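Local coordinates for acyl carrier protein (Thermotoga maritima, PDB 1VKU) that probably carries the growing acyl chain on a phosphopantetheine arm during fatty acid biosynthesis, at residues 22-25 with 26-30; 39-43 with 44-48; 55-58 with 59-63. One frame throughout, in Å; residues are numbered along the deposited sequence.

All three interactions are local and partly buried; interactions 2 and 3 lie on opposite sides of the chain's centre. Interactions 1 and 3 each lie within a helix, 14-28 and 50-64 respectively, and rest on i to i+4 backbone bonds; interaction 2 lies in the loop joining these helices and replaces that regularity with side-chain caps and a tight turn. Their buried faces converge: F22 of interaction 1 packs on F43 of interaction 2 and on L56 and F60 of interaction 3, while F43 also touches L56. Towards the surface the chemistry diverges, with two neighbouring like-charged carboxylates on 22-30, one salt-bridged to K21, a capping carboxylate in 39-48 and acidic residues along 55-63.

Interaction 1: 22-25 with 26-30; sequences FVEI and ASEKM
The F22 ring meets A26 obliquely, its CE1 lying 4.4 Å from A26 CB; F43 from the following loop meets the same ring with planes about 70° apart. The other flat groups, the carboxylates of E24 and E28, have planes 35° apart. F22 with A26 and E24 with E28 are both i to i+4 neighbours on an amphipathic alpha-helix of the acyl carrier fold, one pair on its buried side and one on its outer side. With CG anti to the backbone N (chi1 164°), the extended E24 chain runs aslant to E28 and brings E24 CG to 3.7 Å from E28 OE2. The closest carboxylate oxygens, E24 OE2 and E28 OE1, are 4.0 Å apart; their like charges are probably eased by the salt bridge from K21 to E24 OE2 and by a water that donates to E24 OE2 and, weakly, to E28 OE1. The backbone bonds A26 N to F22 O, S27 N to V23 O and E28 N to E24 O join the turns. Near the end of the segment, the I25 carbonyl serves two donors: K29 N binds I25 O at 2.8 Å, whereas M30 N reaches I25 O only weakly at 3.4 Å.

Interaction 2: 39-43 with 44-48; sequences EENTF and KELGF
T42 and E45 grip one another twice. The hydroxyl oxygen of T42 sits between its own backbone N and carbonyl carbon (chi1 64°), which directs it at the next turn, and T42 OG1 accepts a hydrogen bond from E45 N at 2.9 Å. In return the E45 side chain, with CG in the equivalent position (chi1 85°) and extended beyond it, doubles back so that E45 OE2 takes the N-H of T42 on its anti lone pair at 2.8 Å. Replacing T42 by a valine would probably leave E45 N without its side-chain acceptor and the start of the turn held from one side only, by T42 N to E45 OE2. E45 OE2 also lies 3.5 Å from N41 CB, and the N41 amide stands steeply to the E45 carboxylate, planes 76° apart; the amide oxygen of N41 is itself bound by D38 N. The L46 side chain crosses that of N41 at about a right angle, L46 CD2 being 4.0 Å from N41 OD1. L46 N adds a backbone bond to T42 O, and L46 CG rests 3.5 Å from T42 O.

Further on, F43 presents its ring edge to a face of F48 in a T-shaped stack, centroids 5.5 Å apart. F43 CD1 is the atom over the F48 face, displaced toward the rim; F43 also packs on V53 and L56 of helix 50-64. A backbone bond runs alongside the stack: F48 N binds F43 O at 2.8 Å, and G47 N binds K44 O at 3.0 Å around a type I turn, while G47 has positive phi. The reciprocal T42-E45 bonds form a capping box at the start of this single turn, and the 6-to-1 and 5-to-2 bonds ending at G47 and F48 form a Schellman motif, just ahead of S50, the predicted phosphopantetheine attachment site.

Interaction 3: 55-58 with 59-63; sequences DLVM and FFEDE
D55 meets F59 mainly through its backbone: F59 N donates to D55 O at 2.9 Å, and the ring bends back toward the same carbonyl, bringing F59 CD2 to 3.1 Å from D55 O. That approach is oblique to the ring. It follows from F59 CG lying anti to its own carbonyl carbon (chi1 -73°), which turns the ring back toward the preceding turn of the helix; beyond this pair, F59 packs on I25, K29 and M30.

L56 comes next, and its side chain runs beside that of F60 in the same direction, with L56 CD1 4.0 Å from F60 CE2. The carbonyl oxygen of L56, which accepts the F60 N-H, also lies at the ring edge of F60 near its plane, 3.4 Å from F60 CD2. Both residues are buried, against F22 of helix 14-28 and L82 of helix 79-92.

V57 O is bonded by E61 N at 2.8 Å, and the aliphatic part of E61 lies close by: E61 CG is 3.1 Å from V57 O and 4.2 Å from V57 CG1. The chain of E61 is extended beyond CG, and its OE2 is bound by I68 N, which fixes the far end of the side chain and ties the helix to the loop beyond.

M58, a selenomethionine, crosses E61 obliquely, its CG 3.7 Å from E61 OE1, and M58 O accepts a hydrogen bond from D62 N.

L56, V57 and F60 are buried, whereas M58 and D62 are exposed and D55 and E61 partly so, which marks an amphipathic alpha-helix. It begins at S50, the predicted phosphopantetheine site, as does the second, acidic helix of acyl carrier proteins, whose surface partner enzymes commonly recognise.

Interaction 1: 22-25 with 26-30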
ATOM      1  N   PHE A  22      -4.441  -0.854  -3.834  1.00 24.96           N
ATOM      2  CA  PHE A  22      -4.329  -1.657  -2.632  1.00 27.18           C
ATOM      3  C   PHE A  22      -5.472  -2.699  -2.561  1.00 28.66           C
ATOM      4  O   PHE A  22      -5.214  -3.868  -2.378  1.00 29.41           O
ATOM      5  CB  PHE A  22      -4.352  -0.747  -1.418  1.00 25.72           C
ATOM      6  CG  PHE A  22      -4.559  -1.449  -0.114  1.00 26.90           C
ATOM      7  CD1 PHE A  22      -3.943  -2.661   0.163  1.00 27.62           C
ATOM      8  CD2 PHE A  22      -5.355  -0.872   0.859  1.00 32.71           C
ATOM      9  CE1 PHE A  22      -4.141  -3.298   1.374  1.00 29.91           C
ATOM     10  CE2 PHE A  22      -5.554  -1.502   2.081  1.00 30.88           C
ATOM     11  CZ  PHE A  22      -4.955  -2.714   2.338  1.00 30.43           C
ATOM     12  N   VAL A  23      -6.723  -2.279  -2.739  1.00 26.98           N
ATOM     13  CA  VAL A  23      -7.866  -3.211  -2.668  1.00 27.47           C
ATOM     14  C   VAL A  23      -7.768  -4.310  -3.742  1.00 26.42           C
ATOM     15  O   VAL A  23      -8.045  -5.487  -3.472  1.00 28.92           O
ATOM     16  CB  VAL A  23      -9.181  -2.441  -2.713  1.00 27.70           C
ATOM     17  CG1 VAL A  23     -10.407  -3.358  -2.846  1.00 25.24           C
ATOM     18  CG2 VAL A  23      -9.297  -1.639  -1.457  1.00 29.49           C
ATOM     19  N   GLU A  24      -7.353  -3.933  -4.946  1.00 27.35           N
ATOM     20  CA  GLU A  24      -7.275  -4.866  -6.070  1.00 30.53           C
ATOM     21  C   GLU A  24      -6.191  -5.905  -5.847  1.00 27.48           C
ATOM     22  O   GLU A  24      -6.398  -7.104  -6.083  1.00 28.57           O
ATOM     23  CB  GLU A  24      -7.013  -4.088  -7.367  1.00 30.62           C
ATOM     24  CG  GLU A  24      -6.523  -4.898  -8.566  1.00 35.66           C
ATOM     25  CD  GLU A  24      -5.780  -4.029  -9.592  1.00 40.77           C
ATOM     26  OE1 GLU A  24      -6.122  -2.830  -9.769  1.00 44.17           O
ATOM     27  OE2 GLU A  24      -4.818  -4.537 -10.220  1.00 52.52           O
ATOM     28  N   ILE A  25      -5.035  -5.443  -5.398  1.00 27.90           N
ATOM     29  CA  ILE A  25      -3.926  -6.333  -5.079  1.00 28.57           C
ATOM     30  C   ILE A  25      -4.302  -7.259  -3.926  1.00 28.32           C
ATOM     31  O   ILE A  25      -4.069  -8.447  -3.999  1.00 25.30           O
ATOM     32  CB  ILE A  25      -2.664  -5.533  -4.708  1.00 28.21           C
ATOM     33  CG1 ILE A  25      -2.035  -4.888  -5.948  1.00 30.89           C
ATOM     34  CG2 ILE A  25      -1.664  -6.450  -4.022  1.00 29.44           C
ATOM     35  CD1 ILE A  25      -1.013  -3.860  -5.617  1.00 29.64           C
ATOM     36  N   ALA A  26      -4.897  -6.721  -2.862  1.00 27.68           N
ATOM     37  CA  ALA A  26      -5.320  -7.570  -1.732  1.00 28.10           C
ATOM     38  C   ALA A  26      -6.242  -8.675  -2.204  1.00 27.58           C
ATOM     39  O   ALA A  26      -6.114  -9.821  -1.817  1.00 30.23           O
ATOM     40  CB  ALA A  26      -5.996  -6.723  -0.653  1.00 29.59           C
ATOM     41  N   SER A  27      -7.155  -8.327  -3.098  1.00 29.72           N
ATOM     42  CA  SER A  27      -8.139  -9.260  -3.597  1.00 31.25           C
ATOM     43  C   SER A  27      -7.561 -10.243  -4.601  1.00 33.41           C
ATOM     44  O   SER A  27      -7.814 -11.453  -4.516  1.00 33.44           O
ATOM     45  CB  SER A  27      -9.279  -8.502  -4.267  1.00 29.62           C
ATOM     46  OG  SER A  27     -10.235  -9.419  -4.748  1.00 38.13           O
ATOM     47  N   GLU A  28      -6.821  -9.722  -5.572  1.00 33.52           N
ATOM     48  CA  GLU A  28      -6.335 -10.543  -6.671  1.00 34.70           C
ATOM     49  C   GLU A  28      -5.087 -11.338  -6.350  1.00 34.73           C
ATOM     50  O   GLU A  28      -4.982 -12.489  -6.736  1.00 35.83           O
ATOM     51  CB  GLU A  28      -6.078  -9.695  -7.892  1.00 34.29           C
ATOM     52  CG  GLU A  28      -7.325  -9.420  -8.696  1.00 41.97           C
ATOM     53  CD  GLU A  28      -7.064  -8.458  -9.829  1.00 55.33           C
ATOM     54  OE1 GLU A  28      -5.890  -8.389 -10.287  1.00 59.74           O
ATOM     55  OE2 GLU A  28      -8.031  -7.774 -10.255  1.00 60.40           O
ATOM     56  N   LYS A  29      -4.134 -10.733  -5.658  1.00 35.19           N
ATOM     57  CA  LYS A  29      -2.915 -11.457  -5.344  1.00 36.51           C
ATOM     58  C   LYS A  29      -2.998 -12.176  -4.012  1.00 35.83           C
ATOM     59  O   LYS A  29      -2.363 -13.202  -3.839  1.00 35.85           O
ATOM     60  CB  LYS A  29      -1.711 -10.542  -5.333  1.00 35.52           C
ATOM     61  CG  LYS A  29      -1.639  -9.591  -6.476  1.00 36.98           C
ATOM     62  CD  LYS A  29      -1.380 -10.300  -7.729  1.00 42.90           C
ATOM     63  CE  LYS A  29      -0.456  -9.484  -8.566  1.00 45.83           C
ATOM     64  NZ  LYS A  29       0.223 -10.420  -9.478  1.00 44.80           N
HETATM   65  N   MSE A  30      -3.783 -11.657  -3.075  1.00 34.58           N
HETATM   66  CA  MSE A  30      -3.697 -12.147  -1.698  1.00 31.80           C
HETATM   67  C   MSE A  30      -4.961 -12.820  -1.186  1.00 30.91           C
HETATM   68  O   MSE A  30      -4.940 -13.371  -0.102  1.00 32.32           O
HETATM   69  CB  MSE A  30      -3.234 -11.021  -0.769  1.00 31.81           C
HETATM   70  CG  MSE A  30      -1.843 -10.483  -1.162  1.00 29.34           C
HETATM   71 SE   MSE A  30      -1.363  -8.882  -0.228  1.00 40.29          SE
HETATM   72  CE  MSE A  30      -0.720  -9.761   1.387  1.00 29.77           C
TER
HETATM   73  O   HOH W   1      -3.165  -6.729  -9.138  1.00 38.37           O

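Interaction 2: 39-43 with 44-48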
ATOM      1  N   GLU A  39      -8.270   4.807   4.796  1.00 35.04           N
ATOM      2  CA  GLU A  39      -6.858   5.071   5.026  1.00 34.93           C
ATOM      3  C   GLU A  39      -6.388   5.039   6.484  1.00 33.79           C
ATOM      4  O   GLU A  39      -5.210   4.783   6.753  1.00 32.78           O
ATOM      5  CB  GLU A  39      -6.559   6.470   4.540  1.00 36.72           C
ATOM      6  CG  GLU A  39      -5.864   6.559   3.211  1.00 41.10           C
ATOM      7  CD  GLU A  39      -5.438   7.979   2.922  1.00 46.71           C
ATOM      8  OE1 GLU A  39      -5.119   8.713   3.881  1.00 61.54           O
ATOM      9  OE2 GLU A  39      -5.438   8.377   1.743  1.00 58.84           O
ATOM     10  N   GLU A  40      -7.292   5.351   7.406  1.00 31.41           N
ATOM     11  CA  GLU A  40      -6.981   5.428   8.820  1.00 32.14           C
ATOM     12  C   GLU A  40      -6.934   4.076   9.502  1.00 31.58           C
ATOM     13  O   GLU A  40      -6.452   3.991  10.620  1.00 32.12           O
ATOM     14  CB  GLU A  40      -7.990   6.320   9.558  1.00 33.06           C
ATOM     15  CG  GLU A  40      -7.876   7.808   9.246  1.00 41.65           C
ATOM     16  CD  GLU A  40      -6.497   8.391   9.556  1.00 52.71           C
ATOM     17  OE1 GLU A  40      -5.956   8.121  10.657  1.00 51.55           O
ATOM     18  OE2 GLU A  40      -5.953   9.133   8.697  1.00 54.59           O
ATOM     19  N   ASN A  41      -7.451   3.036   8.848  1.00 29.97           N
ATOM     20  CA  ASN A  41      -7.354   1.663   9.354  1.00 30.49           C
ATOM     21  C   ASN A  41      -5.912   1.186   9.461  1.00 31.66           C
ATOM     22  O   ASN A  41      -5.103   1.405   8.548  1.00 30.17           O
ATOM     23  CB  ASN A  41      -8.049   0.660   8.415  1.00 31.30           C
ATOM     24  CG  ASN A  41      -9.535   0.937   8.208  1.00 38.97           C
ATOM     25  OD1 ASN A  41     -10.057   0.817   7.080  1.00 45.93           O
ATOM     26  ND2 ASN A  41     -10.219   1.296   9.278  1.00 32.81           N
ATOM     27  N   THR A  42      -5.604   0.473  10.536  1.00 30.31           N
ATOM     28  CA  THR A  42      -4.314  -0.185  10.627  1.00 27.49           C
ATOM     29  C   THR A  42      -4.357  -1.428   9.768  1.00 26.78           C
ATOM     30  O   THR A  42      -5.420  -2.016   9.542  1.00 27.39           O
ATOM     31  CB  THR A  42      -3.998  -0.547  12.065  1.00 26.30           C
ATOM     32  OG1 THR A  42      -4.956  -1.499  12.534  1.00 28.14           O
ATOM     33  CG2 THR A  42      -4.268   0.645  12.972  1.00 27.70           C
ATOM     34  N   PHE A  43      -3.202  -1.845   9.287  1.00 27.41           N
ATOM     35  CA  PHE A  43      -3.164  -3.093   8.542  1.00 27.98           C
ATOM     36  C   PHE A  43      -3.549  -4.249   9.410  1.00 27.45           C
ATOM     37  O   PHE A  43      -4.178  -5.194   8.948  1.00 29.86           O
ATOM     38  CB  PHE A  43      -1.789  -3.316   7.947  1.00 27.89           C
ATOM     39  CG  PHE A  43      -1.601  -2.595   6.685  1.00 28.61           C
ATOM     40  CD1 PHE A  43      -2.207  -3.058   5.523  1.00 30.80           C
ATOM     41  CD2 PHE A  43      -0.854  -1.432   6.648  1.00 29.45           C
ATOM     42  CE1 PHE A  43      -2.074  -2.372   4.340  1.00 29.20           C
ATOM     43  CE2 PHE A  43      -0.691  -0.737   5.464  1.00 28.56           C
ATOM     44  CZ  PHE A  43      -1.301  -1.206   4.309  1.00 30.52           C
ATOM     45  N   LYS A  44      -3.169  -4.143  10.678  1.00 29.13           N
ATOM     46  CA  LYS A  44      -3.437  -5.140  11.676  1.00 31.06           C
ATOM     47  C   LYS A  44      -4.928  -5.343  11.778  1.00 30.91           C
ATOM     48  O   LYS A  44      -5.404  -6.473  11.727  1.00 30.76           O
ATOM     49  CB  LYS A  44      -2.864  -4.700  13.029  1.00 30.48           C
ATOM     50  CG  LYS A  44      -3.245  -5.588  14.189  1.00 33.96           C
ATOM     51  CD  LYS A  44      -2.355  -5.318  15.386  1.00 38.04           C
ATOM     52  CE  LYS A  44      -2.542  -6.377  16.460  1.00 43.41           C
ATOM     53  NZ  LYS A  44      -3.688  -6.080  17.348  1.00 44.40           N
ATOM     54  N   GLU A  45      -5.677  -4.259  11.914  1.00 29.60           N
ATOM     55  CA  GLU A  45      -7.112  -4.417  11.978  1.00 31.50           C
ATOM     56  C   GLU A  45      -7.730  -4.946  10.681  1.00 31.04           C
ATOM     57  O   GLU A  45      -8.760  -5.584  10.723  1.00 32.00           O
ATOM     58  CB  GLU A  45      -7.812  -3.154  12.475  1.00 33.71           C
ATOM     59  CG  GLU A  45      -8.104  -2.112  11.421  1.00 35.95           C
ATOM     60  CD  GLU A  45      -8.666  -0.861  12.049  1.00 35.30           C
ATOM     61  OE1 GLU A  45      -9.731  -0.940  12.696  1.00 49.92           O
ATOM     62  OE2 GLU A  45      -8.036   0.201  11.921  1.00 43.67           O
ATOM     63  N   LEU A  46      -7.103  -4.705   9.541  1.00 30.81           N
ATOM     64  CA  LEU A  46      -7.599  -5.278   8.284  1.00 31.94           C
ATOM     65  C   LEU A  46      -7.251  -6.755   8.126  1.00 32.28           C
ATOM     66  O   LEU A  46      -7.608  -7.371   7.122  1.00 35.82           O
ATOM     67  CB  LEU A  46      -7.080  -4.495   7.080  1.00 29.29           C
ATOM     68  CG  LEU A  46      -7.611  -3.072   7.024  1.00 27.19           C
ATOM     69  CD1 LEU A  46      -7.236  -2.467   5.713  1.00 29.83           C
ATOM     70  CD2 LEU A  46      -9.118  -3.062   7.181  1.00 29.34           C
ATOM     71  N   GLY A  47      -6.565  -7.310   9.125  1.00 31.90           N
ATOM     72  CA  GLY A  47      -6.084  -8.694   9.112  1.00 30.86           C
ATOM     73  C   GLY A  47      -4.789  -8.933   8.360  1.00 30.05           C
ATOM     74  O   GLY A  47      -4.562 -10.022   7.888  1.00 30.96           O
ATOM     75  N   PHE A  48      -3.951  -7.914   8.212  1.00 30.62           N
ATOM     76  CA  PHE A  48      -2.657  -8.112   7.563  1.00 30.81           C
ATOM     77  C   PHE A  48      -1.620  -8.223   8.654  1.00 32.28           C
ATOM     78  O   PHE A  48      -1.507  -7.324   9.496  1.00 36.07           O
ATOM     79  CB  PHE A  48      -2.289  -6.929   6.661  1.00 32.18           C
ATOM     80  CG  PHE A  48      -3.110  -6.827   5.405  1.00 31.88           C
ATOM     81  CD1 PHE A  48      -4.448  -6.409   5.457  1.00 36.89           C
ATOM     82  CD2 PHE A  48      -2.545  -7.093   4.174  1.00 36.13           C
ATOM     83  CE1 PHE A  48      -5.207  -6.301   4.282  1.00 34.28           C
ATOM     84  CE2 PHE A  48      -3.287  -6.987   2.997  1.00 38.22           C
ATOM     85  CZ  PHE A  48      -4.613  -6.596   3.043  1.00 34.86           C
TER

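Interaction 3: 55-58 with 59-63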
ATOM      1  N   ASP A  55       4.618  -8.669   1.668  1.00 26.67           N
ATOM      2  CA  ASP A  55       4.112  -9.111   0.365  1.00 26.10           C
ATOM      3  C   ASP A  55       3.419  -7.953  -0.347  1.00 26.79           C
ATOM      4  O   ASP A  55       3.676  -7.694  -1.508  1.00 26.92           O
ATOM      5  CB  ASP A  55       3.140 -10.281   0.483  1.00 27.12           C
ATOM      6  CG  ASP A  55       3.831 -11.612   0.693  1.00 29.67           C
ATOM      7  OD1 ASP A  55       4.807 -11.956  -0.032  1.00 35.10           O
ATOM      8  OD2 ASP A  55       3.430 -12.410   1.565  1.00 34.75           O
ATOM      9  N   LEU A  56       2.524  -7.269   0.349  1.00 26.04           N
ATOM     10  CA  LEU A  56       1.870  -6.067  -0.181  1.00 31.00           C
ATOM     11  C   LEU A  56       2.869  -5.040  -0.729  1.00 29.50           C
ATOM     12  O   LEU A  56       2.680  -4.525  -1.825  1.00 29.94           O
ATOM     13  CB  LEU A  56       1.011  -5.408   0.895  1.00 31.33           C
ATOM     14  CG  LEU A  56       0.091  -4.265   0.498  1.00 37.72           C
ATOM     15  CD1 LEU A  56      -0.958  -4.733  -0.477  1.00 40.80           C
ATOM     16  CD2 LEU A  56      -0.542  -3.785   1.758  1.00 42.23           C
ATOM     17  N   VAL A  57       3.934  -4.773   0.022  1.00 29.84           N
ATOM     18  CA  VAL A  57       4.947  -3.774  -0.367  1.00 28.42           C
ATOM     19  C   VAL A  57       5.665  -4.239  -1.643  1.00 30.12           C
ATOM     20  O   VAL A  57       5.819  -3.458  -2.572  1.00 32.41           O
ATOM     21  CB  VAL A  57       5.928  -3.478   0.799  1.00 27.31           C
ATOM     22  CG1 VAL A  57       7.181  -2.761   0.333  1.00 27.56           C
ATOM     23  CG2 VAL A  57       5.220  -2.677   1.918  1.00 27.85           C
HETATM   24  N   MSE A  58       6.044  -5.518  -1.703  1.00 27.68           N
HETATM   25  CA  MSE A  58       6.735  -6.055  -2.860  1.00 32.02           C
HETATM   26  C   MSE A  58       5.840  -6.038  -4.094  1.00 31.75           C
HETATM   27  O   MSE A  58       6.334  -5.845  -5.208  1.00 32.29           O
HETATM   28  CB  MSE A  58       7.267  -7.448  -2.588  1.00 29.98           C
HETATM   29  CG  MSE A  58       8.427  -7.457  -1.637  1.00 31.24           C
HETATM   30 SE   MSE A  58       8.855  -9.302  -1.022  1.00 35.92          SE
HETATM   31  CE  MSE A  58       9.829  -9.919  -2.643  1.00 27.89           C
ATOM     32  N   PHE A  59       4.532  -6.198  -3.893  1.00 29.91           N
ATOM     33  CA  PHE A  59       3.574  -6.086  -5.013  1.00 30.87           C
ATOM     34  C   PHE A  59       3.468  -4.638  -5.520  1.00 29.19           C
ATOM     35  O   PHE A  59       3.471  -4.421  -6.717  1.00 30.00           O
ATOM     36  CB  PHE A  59       2.174  -6.609  -4.672  1.00 28.68           C
ATOM     37  CG  PHE A  59       2.061  -8.128  -4.565  1.00 27.97           C
ATOM     38  CD1 PHE A  59       2.517  -8.962  -5.573  1.00 27.59           C
ATOM     39  CD2 PHE A  59       1.422  -8.701  -3.458  1.00 28.03           C
ATOM     40  CE1 PHE A  59       2.384 -10.338  -5.458  1.00 32.60           C
ATOM     41  CE2 PHE A  59       1.277 -10.059  -3.354  1.00 35.39           C
ATOM     42  CZ  PHE A  59       1.763 -10.876  -4.342  1.00 29.57           C
ATOM     43  N   PHE A  60       3.377  -3.667  -4.622  1.00 26.11           N
ATOM     44  CA  PHE A  60       3.438  -2.259  -5.006  1.00 26.15           C
ATOM     45  C   PHE A  60       4.768  -1.897  -5.677  1.00 26.82           C
ATOM     46  O   PHE A  60       4.798  -1.178  -6.670  1.00 26.95           O
ATOM     47  CB  PHE A  60       3.202  -1.353  -3.806  1.00 25.03           C
ATOM     48  CG  PHE A  60       1.755  -1.004  -3.597  1.00 24.89           C
ATOM     49  CD1 PHE A  60       1.159   0.012  -4.334  1.00 30.31           C
ATOM     50  CD2 PHE A  60       0.993  -1.701  -2.704  1.00 27.35           C
ATOM     51  CE1 PHE A  60      -0.167   0.342  -4.158  1.00 39.53           C
ATOM     52  CE2 PHE A  60      -0.372  -1.383  -2.525  1.00 26.86           C
ATOM     53  CZ  PHE A  60      -0.948  -0.373  -3.264  1.00 29.73           C
ATOM     54  N   GLU A  61       5.866  -2.399  -5.141  1.00 27.69           N
ATOM     55  CA  GLU A  61       7.172  -2.175  -5.739  1.00 23.46           C
ATOM     56  C   GLU A  61       7.213  -2.602  -7.208  1.00 26.96           C
ATOM     57  O   GLU A  61       7.779  -1.923  -8.069  1.00 27.92           O
ATOM     58  CB  GLU A  61       8.229  -2.937  -4.955  1.00 26.22           C
ATOM     59  CG  GLU A  61       8.558  -2.394  -3.577  1.00 27.49           C
ATOM     60  CD  GLU A  61       9.775  -3.075  -2.939  1.00 29.10           C
ATOM     61  OE1 GLU A  61       9.897  -4.318  -2.986  1.00 43.86           O
ATOM     62  OE2 GLU A  61      10.619  -2.359  -2.378  1.00 34.34           O
ATOM     63  N   ASP A  62       6.655  -3.767  -7.488  1.00 26.99           N
ATOM     64  CA  ASP A  62       6.732  -4.329  -8.816  1.00 27.33           C
ATOM     65  C   ASP A  62       5.786  -3.571  -9.735  1.00 29.99           C
ATOM     66  O   ASP A  62       6.140  -3.304 -10.888  1.00 29.40           O
ATOM     67  CB  ASP A  62       6.347  -5.797  -8.775  1.00 28.29           C
ATOM     68  CG  ASP A  62       6.572  -6.501 -10.101  1.00 25.92           C
ATOM     69  OD1 ASP A  62       7.639  -6.291 -10.721  1.00 26.52           O
ATOM     70  OD2 ASP A  62       5.743  -7.304 -10.583  1.00 26.55           O
ATOM     71  N   GLU A  63       4.599  -3.213  -9.216  1.00 25.81           N
ATOM     72  CA  GLU A  63       3.583  -2.535 -10.004  1.00 29.71           C
ATOM     73  C   GLU A  63       4.064  -1.167 -10.407  1.00 28.98           C
ATOM     74  O   GLU A  63       3.719  -0.683 -11.478  1.00 29.41           O
ATOM     75  CB  GLU A  63       2.289  -2.329  -9.211  1.00 28.33           C
ATOM     76  CG  GLU A  63       1.336  -3.504  -9.213  1.00 47.93           C
ATOM     77  CD  GLU A  63       0.792  -3.823 -10.591  1.00 57.60           C
ATOM     78  OE1 GLU A  63       0.300  -2.902 -11.274  1.00 55.84           O
ATOM     79  OE2 GLU A  63       0.864  -5.007 -10.982  1.00 68.45           O
TER